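Local coordinates for lysozyme (Enterobacteria phage lambda, PDB 1AM7), which degrades the host cell's peptidoglycan through transglycosylase activity, forming 1,6-anhydro-MurNAc ends, so that the mature phage particles are released by lysis, at residues A[1-5]-A[92-97]; A[113-117]-A[142-146]; A[35-39]-A[49-55]. One frame throughout, in Å; residues are numbered along the deposited sequence.

Interaction 1: A[1-5]-A[92-97]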
# COMPACT_ATOMS: atom_id res chain seq x y z
N MET A 1 -30.73 4.48 17.09
CA MET A 1 -29.74 3.74 17.91
C MET A 1 -29.83 2.26 17.55
O MET A 1 -30.94 1.73 17.36
CB MET A 1 -30.00 3.96 19.41
CG MET A 1 -28.94 3.29 20.32
SD MET A 1 -29.16 3.47 22.13
CE MET A 1 -27.78 2.44 22.77
N VAL A 2 -28.67 1.63 17.36
CA VAL A 2 -28.56 0.20 17.06
C VAL A 2 -29.01 -0.54 18.32
O VAL A 2 -28.75 -0.10 19.43
CB VAL A 2 -27.09 -0.20 16.72
CG1 VAL A 2 -26.86 -1.69 16.90
CG2 VAL A 2 -26.75 0.21 15.33
N GLU A 3 -29.69 -1.66 18.14
CA GLU A 3 -30.17 -2.43 19.27
C GLU A 3 -29.05 -3.17 20.01
O GLU A 3 -28.08 -3.65 19.42
CB GLU A 3 -31.22 -3.41 18.79
CG GLU A 3 -31.66 -4.34 19.86
CD GLU A 3 -32.94 -5.02 19.51
OE1 GLU A 3 -33.81 -4.35 18.90
OE2 GLU A 3 -33.05 -6.22 19.85
N ILE A 4 -29.18 -3.29 21.31
CA ILE A 4 -28.17 -4.00 22.07
C ILE A 4 -28.68 -5.39 22.38
O ILE A 4 -29.87 -5.55 22.63
CB ILE A 4 -27.86 -3.30 23.40
CG1 ILE A 4 -27.40 -1.86 23.15
CG2 ILE A 4 -26.75 -4.04 24.14
CD1 ILE A 4 -27.01 -1.08 24.40
N ASN A 5 -27.82 -6.39 22.26
CA ASN A 5 -28.19 -7.75 22.60
C ASN A 5 -27.01 -8.27 23.36
O ASN A 5 -26.01 -7.56 23.50
CB ASN A 5 -28.58 -8.61 21.38
CG ASN A 5 -27.44 -8.84 20.40
OD1 ASN A 5 -26.26 -9.00 20.77
ND2 ASN A 5 -27.79 -8.90 19.12
N ASP A 92 -22.51 4.34 23.94
CA ASP A 92 -22.78 3.00 23.42
C ASP A 92 -23.34 3.11 22.00
O ASP A 92 -22.96 2.33 21.10
CB ASP A 92 -23.84 2.27 24.27
CG ASP A 92 -23.30 1.76 25.61
OD1 ASP A 92 -22.08 1.86 25.89
OD2 ASP A 92 -24.12 1.24 26.38
N ALA A 93 -24.26 4.05 21.81
CA ALA A 93 -24.91 4.25 20.52
C ALA A 93 -23.91 4.51 19.41
O ALA A 93 -23.98 3.90 18.33
CB ALA A 93 -25.93 5.38 20.59
N VAL A 94 -22.98 5.43 19.66
CA VAL A 94 -21.96 5.78 18.68
C VAL A 94 -21.03 4.59 18.39
O VAL A 94 -20.70 4.32 17.22
CB VAL A 94 -21.12 6.99 19.13
CG1 VAL A 94 -19.98 7.22 18.17
CG2 VAL A 94 -22.01 8.24 19.22
N ALA A 95 -20.60 3.89 19.43
CA ALA A 95 -19.74 2.74 19.25
C ALA A 95 -20.42 1.71 18.35
O ALA A 95 -19.82 1.22 17.38
CB ALA A 95 -19.38 2.13 20.58
N LEU A 96 -21.68 1.38 18.67
CA LEU A 96 -22.44 0.40 17.89
C LEU A 96 -22.65 0.88 16.46
O LEU A 96 -22.60 0.09 15.51
CB LEU A 96 -23.79 0.10 18.56
CG LEU A 96 -23.71 -0.69 19.87
CD1 LEU A 96 -25.08 -0.75 20.53
CD2 LEU A 96 -23.18 -2.08 19.59
N GLN A 97 -22.85 2.19 16.29
CA GLN A 97 -23.05 2.74 14.96
C GLN A 97 -21.80 2.53 14.13
O GLN A 97 -21.89 2.18 12.95
CB GLN A 97 -23.37 4.23 15.03
CG GLN A 97 -23.68 4.85 13.68
CD GLN A 97 -24.91 4.23 13.03
OE1 GLN A 97 -25.83 3.79 13.73
NE2 GLN A 97 -24.93 4.18 11.70
O HOH W 1 -26.58 3.54 17.03
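The extended N-terminus, residues 1-5, lies over one face of helix 88-101; backbone direction sets which side chains face the helix, and the rotamers of M1 and I4 bring their ends in. M1 is fully stretched (t, t, t). Its CA-to-CB bond points sideways, yet the extended side chain slants across the helix surface so that CG sits 3.7 Å from A93 CB and CE ends 4.2 Å from D92 CB. I4, in an m,t rotamer, also starts sideways and bends in, bringing CG1 to 3.7 Å from L96 CD1. The tips of these two side chains meet as well, with M1 CE 4.0 Å from I4 CD1. V2 points straight at the helix: its CB is 3.8 Å from L96 CB, and L96 is the most heavily covered residue, losing 75 Å² of the 315 Å² buried in total. E3 points the other way, as expected for the extended backbone between V2 and I4. Next, N5 leaves the contact and N-caps helix 6-15, its OD1 accepting from R8 N. D92 OD1 and Q97 NE2 are engaged elsewhere, the first with the hydroxyls of Y67 and Y33, the second with E101.

No direct hydrogen bond crosses the interface, but a water does. It accepts from V2 N at 2.9 Å and donates to A93 O at 2.9 Å, with a weak 3.4 Å bond to Q97 OE1. A93 O already receives Q97 N within the helix, so the water is a second donor to it. The chemistry is therefore mainly apolar contact, with one water linking the two backbones in place of a direct hydrogen bond.

Interaction 2: A[113-117]-A[142-146]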
# COMPACT_ATOMS: atom_id res chain seq x y z
N ILE A 113 -15.95 -13.60 16.38
CA ILE A 113 -15.27 -12.48 17.03
C ILE A 113 -13.92 -12.08 16.43
O ILE A 113 -13.62 -10.89 16.33
CB ILE A 113 -15.17 -12.72 18.56
CG1 ILE A 113 -16.57 -13.05 19.08
CG2 ILE A 113 -14.66 -11.47 19.28
CD1 ILE A 113 -17.65 -12.11 18.60
N ARG A 114 -13.12 -13.06 16.02
CA ARG A 114 -11.82 -12.79 15.41
C ARG A 114 -12.00 -11.87 14.19
O ARG A 114 -11.27 -10.89 14.02
CB ARG A 114 -11.17 -14.11 15.01
CG ARG A 114 -9.70 -14.16 15.20
CD ARG A 114 -9.17 -15.58 14.99
NE ARG A 114 -9.65 -16.49 16.02
CZ ARG A 114 -9.05 -16.70 17.20
NH1 ARG A 114 -7.92 -16.06 17.51
NH2 ARG A 114 -9.61 -17.51 18.09
N GLN A 115 -13.02 -12.14 13.38
CA GLN A 115 -13.32 -11.34 12.18
C GLN A 115 -13.79 -9.96 12.58
O GLN A 115 -13.39 -8.97 11.96
CB GLN A 115 -14.44 -11.97 11.32
CG GLN A 115 -14.07 -13.19 10.46
CD GLN A 115 -13.75 -14.46 11.28
OE1 GLN A 115 -12.87 -15.24 10.90
NE2 GLN A 115 -14.46 -14.66 12.39
N ALA A 116 -14.70 -9.90 13.54
CA ALA A 116 -15.24 -8.63 14.02
C ALA A 116 -14.10 -7.73 14.52
O ALA A 116 -14.05 -6.55 14.21
CB ALA A 116 -16.27 -8.87 15.13
N ILE A 117 -13.16 -8.31 15.25
CA ILE A 117 -12.03 -7.56 15.79
C ILE A 117 -11.21 -6.96 14.65
O ILE A 117 -10.88 -5.78 14.66
CB ILE A 117 -11.14 -8.48 16.65
CG1 ILE A 117 -11.86 -8.79 17.96
CG2 ILE A 117 -9.79 -7.84 16.89
CD1 ILE A 117 -11.16 -9.86 18.77
N LEU A 142 -8.39 -11.11 23.85
CA LEU A 142 -9.65 -10.39 23.65
C LEU A 142 -10.84 -11.34 23.66
O LEU A 142 -11.89 -11.05 24.24
CB LEU A 142 -9.62 -9.63 22.32
CG LEU A 142 -8.67 -8.45 22.29
CD1 LEU A 142 -8.52 -7.97 20.87
CD2 LEU A 142 -9.19 -7.36 23.17
N ILE A 143 -10.67 -12.50 23.03
CA ILE A 143 -11.72 -13.51 22.96
C ILE A 143 -12.04 -14.00 24.37
O ILE A 143 -13.21 -14.25 24.70
CB ILE A 143 -11.27 -14.70 22.10
CG1 ILE A 143 -10.99 -14.23 20.67
CG2 ILE A 143 -12.31 -15.82 22.14
CD1 ILE A 143 -12.20 -13.84 19.89
N ALA A 144 -11.01 -14.14 25.20
CA ALA A 144 -11.19 -14.58 26.58
C ALA A 144 -12.08 -13.57 27.33
O ALA A 144 -13.04 -13.96 28.01
CB ALA A 144 -9.84 -14.69 27.27
N LYS A 145 -11.78 -12.28 27.18
CA LYS A 145 -12.56 -11.22 27.81
C LYS A 145 -13.99 -11.21 27.30
O LYS A 145 -14.94 -11.00 28.07
CB LYS A 145 -11.93 -9.86 27.55
CG LYS A 145 -10.68 -9.68 28.34
CD LYS A 145 -10.99 -9.85 29.83
CE LYS A 145 -9.73 -10.26 30.60
NZ LYS A 145 -10.00 -10.35 32.06
N PHE A 146 -14.14 -11.42 26.00
CA PHE A 146 -15.46 -11.45 25.38
C PHE A 146 -16.28 -12.56 26.00
O PHE A 146 -17.44 -12.36 26.35
CB PHE A 146 -15.32 -11.65 23.87
CG PHE A 146 -16.63 -11.78 23.15
CD1 PHE A 146 -17.37 -10.65 22.82
CD2 PHE A 146 -17.14 -13.03 22.81
CE1 PHE A 146 -18.59 -10.77 22.15
CE2 PHE A 146 -18.36 -13.16 22.15
CZ PHE A 146 -19.08 -12.01 21.81
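Two helices of the lysozyme fold, in its glycosyl hydrolase family 24 form, pack here: the start of helix 113-120 against the later half of helix 135-148. Over these short segments the axes approach to 11.0 Å and their N-to-C directions make 114°, so the helices cross steeply and meet over a compact patch of 298 Å². No hydrogen bond crosses it.

Aliphatic contacts make up most of the patch. I113 and I143 share the closest backbone approach, with CA atoms 7.0 Å apart, and each loses more than 70 Å². I143 starts sideways, but its m,m rotamer carries CD1 across to I113 CB at 3.4 Å, a tight contact; the same methyl is 4.1 Å from R114 N and 4.3 Å from I117 CD1. One turn along from I113, I117 CD1 meets L142 CD1 at 3.9 Å. The side chain of L142 is about 8 Å from that of the catalytic E19, which places this end of the contact near the active site.

Among the residues that touch across the patch, R114 brings the charge. Its guanidinium passes I143 obliquely, R114 NH2 being 4.4 Å from I143 CG1, while NH1 forms salt bridges with E136 and D140, on an earlier part of helix 135-148. Thus the same helix pair is also joined by salt bridges beside the apolar patch.

Aromatic contact comes from F146, whose side chain also touches A10 and M14 of helix 6-15. I113 lies over one ring face: its CG1 stands 3.8 Å from the centroid, 22° off the normal, in a CH-pi contact, and its CD1 comes within 3.5 Å of F146 CZ.

Interaction 3: A[35-39]-A[49-55]. With IPA (isopropyl alcohol), chain D.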
# COMPACT_ATOMS: atom_id res chain seq x y z
N VAL A 35 -13.85 8.30 31.41
CA VAL A 35 -12.42 8.36 31.20
C VAL A 35 -11.96 9.18 29.99
O VAL A 35 -12.50 9.03 28.89
CB VAL A 35 -11.83 6.94 31.12
CG1 VAL A 35 -10.32 7.00 30.86
CG2 VAL A 35 -12.11 6.19 32.43
N ILE A 36 -11.01 10.09 30.23
CA ILE A 36 -10.42 10.93 29.18
C ILE A 36 -9.07 10.29 28.87
O ILE A 36 -8.41 9.77 29.79
CB ILE A 36 -10.16 12.38 29.65
CG1 ILE A 36 -11.47 13.08 30.01
CG2 ILE A 36 -9.49 13.19 28.54
CD1 ILE A 36 -11.27 14.39 30.74
N VAL A 37 -8.67 10.30 27.60
CA VAL A 37 -7.39 9.75 27.18
C VAL A 37 -6.31 10.30 28.13
O VAL A 37 -6.27 11.50 28.45
CB VAL A 37 -7.06 10.14 25.71
CG1 VAL A 37 -7.01 11.67 25.53
CG2 VAL A 37 -5.77 9.52 25.31
N GLY A 38 -5.46 9.41 28.64
CA GLY A 38 -4.43 9.85 29.56
C GLY A 38 -4.77 9.41 30.99
O GLY A 38 -3.87 9.29 31.83
N GLY A 39 -6.05 9.23 31.28
CA GLY A 39 -6.43 8.76 32.60
C GLY A 39 -7.22 9.67 33.52
O GLY A 39 -7.57 9.27 34.63
N PRO A 49 -15.82 15.92 26.63
CA PRO A 49 -15.00 16.90 27.37
C PRO A 49 -14.11 17.79 26.47
O PRO A 49 -13.70 18.88 26.87
CB PRO A 49 -14.17 16.03 28.33
CG PRO A 49 -14.09 14.73 27.62
CD PRO A 49 -15.47 14.54 27.02
N ARG A 50 -13.79 17.29 25.29
CA ARG A 50 -12.99 18.03 24.31
C ARG A 50 -11.60 18.49 24.76
O ARG A 50 -11.15 19.56 24.39
CB ARG A 50 -13.79 19.22 23.77
CG ARG A 50 -15.02 18.80 22.99
CD ARG A 50 -15.83 19.98 22.55
NE ARG A 50 -17.19 19.60 22.18
CZ ARG A 50 -17.55 19.11 20.99
NH1 ARG A 50 -16.65 18.94 20.03
NH2 ARG A 50 -18.81 18.75 20.79
N LYS A 51 -10.91 17.67 25.54
CA LYS A 51 -9.57 18.02 25.99
C LYS A 51 -8.56 17.37 25.06
O LYS A 51 -8.69 16.19 24.71
CB LYS A 51 -9.33 17.52 27.41
CG LYS A 51 -9.70 18.53 28.46
CD LYS A 51 -9.15 18.13 29.82
CE LYS A 51 -9.25 19.31 30.79
NZ LYS A 51 -8.78 19.00 32.17
N LEU A 52 -7.60 18.16 24.59
CA LEU A 52 -6.54 17.62 23.76
C LEU A 52 -5.43 17.29 24.75
O LEU A 52 -4.93 18.17 25.46
CB LEU A 52 -6.08 18.63 22.70
CG LEU A 52 -5.00 18.19 21.70
CD1 LEU A 52 -5.32 16.84 21.12
CD2 LEU A 52 -4.88 19.21 20.59
N VAL A 53 -5.17 16.00 24.92
CA VAL A 53 -4.14 15.53 25.84
C VAL A 53 -2.90 15.12 25.06
O VAL A 53 -2.99 14.46 24.02
CB VAL A 53 -4.66 14.32 26.68
CG1 VAL A 53 -3.58 13.82 27.63
CG2 VAL A 53 -5.90 14.73 27.46
N THR A 54 -1.74 15.57 25.53
CA THR A 54 -0.46 15.25 24.90
C THR A 54 0.08 14.06 25.64
O THR A 54 0.36 14.16 26.82
CB THR A 54 0.56 16.40 25.06
OG1 THR A 54 -0.01 17.62 24.57
CG2 THR A 54 1.84 16.08 24.30
N LEU A 55 0.20 12.93 24.96
CA LEU A 55 0.73 11.72 25.57
C LEU A 55 2.26 11.71 25.46
O LEU A 55 2.94 11.12 26.30
CB LEU A 55 0.10 10.48 24.93
CG LEU A 55 -1.43 10.54 25.02
CD1 LEU A 55 -2.05 9.49 24.12
CD2 LEU A 55 -1.88 10.37 26.46
C1 IPA D . -7.75 5.97 28.81
C2 IPA D . -6.40 5.33 28.57
C3 IPA D . -6.29 4.84 27.14
O2 IPA D . -5.40 6.32 28.75
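A type II turn with consecutive glycines shapes this contact: I36 to G39 closes through G39 N to I36 O at 2.8 Å, and G38 (phi/psi 107/-26) and G39 (114/-3) both adopt positive phi, where a CB would jam against the preceding carbonyl O. On G38 it would also lie only 3.1 Å from V53 CG1. The turn presents I36 and V37 to residues 49-55. I36 CG1 meets P49 CG at 3.9 Å and its CG2 faces V53 CG2 at 4.1 Å; V37 CG1 packs on V53 CB at 3.7 Å and its CG2 on L55 CD1 at 3.9 Å. Isopropanol, probably from the crystallisation liquor, accepts from G38 N through O2 at 3.1 Å.

Backbone bonding runs through a third stretch of chain: V35 and V37 pair with G65 and G63, and V53 with S61 in the hairpin of strands 53-56 and 59-61. With no direct hydrogen bond, the two segments therefore meet mainly through apolar side chains, the V37 carbonyl and G38 CA adding van der Waals contact.

Overall arrangement
Burial grades from interaction 2, the core contact, through the partly buried interaction 1 to interaction 3 at the surface. Helix 6-15 connects the first two: residues 1-5 lead into it and D92 touches it, while I113 and F146 pack on its M14. Interaction 3 joins loops and the small hairpin instead, and lies across the chain's centre from interaction 2, about 26 Å between centres. Apolar contact is common to all three, and direct hydrogen bonds cross none. Their chemistry otherwise differs with place: a bridging water at the N-terminus, CH-pi packing with R114 salt bridges alongside between helices, and a glycine turn whose amide takes up a small solvent molecule.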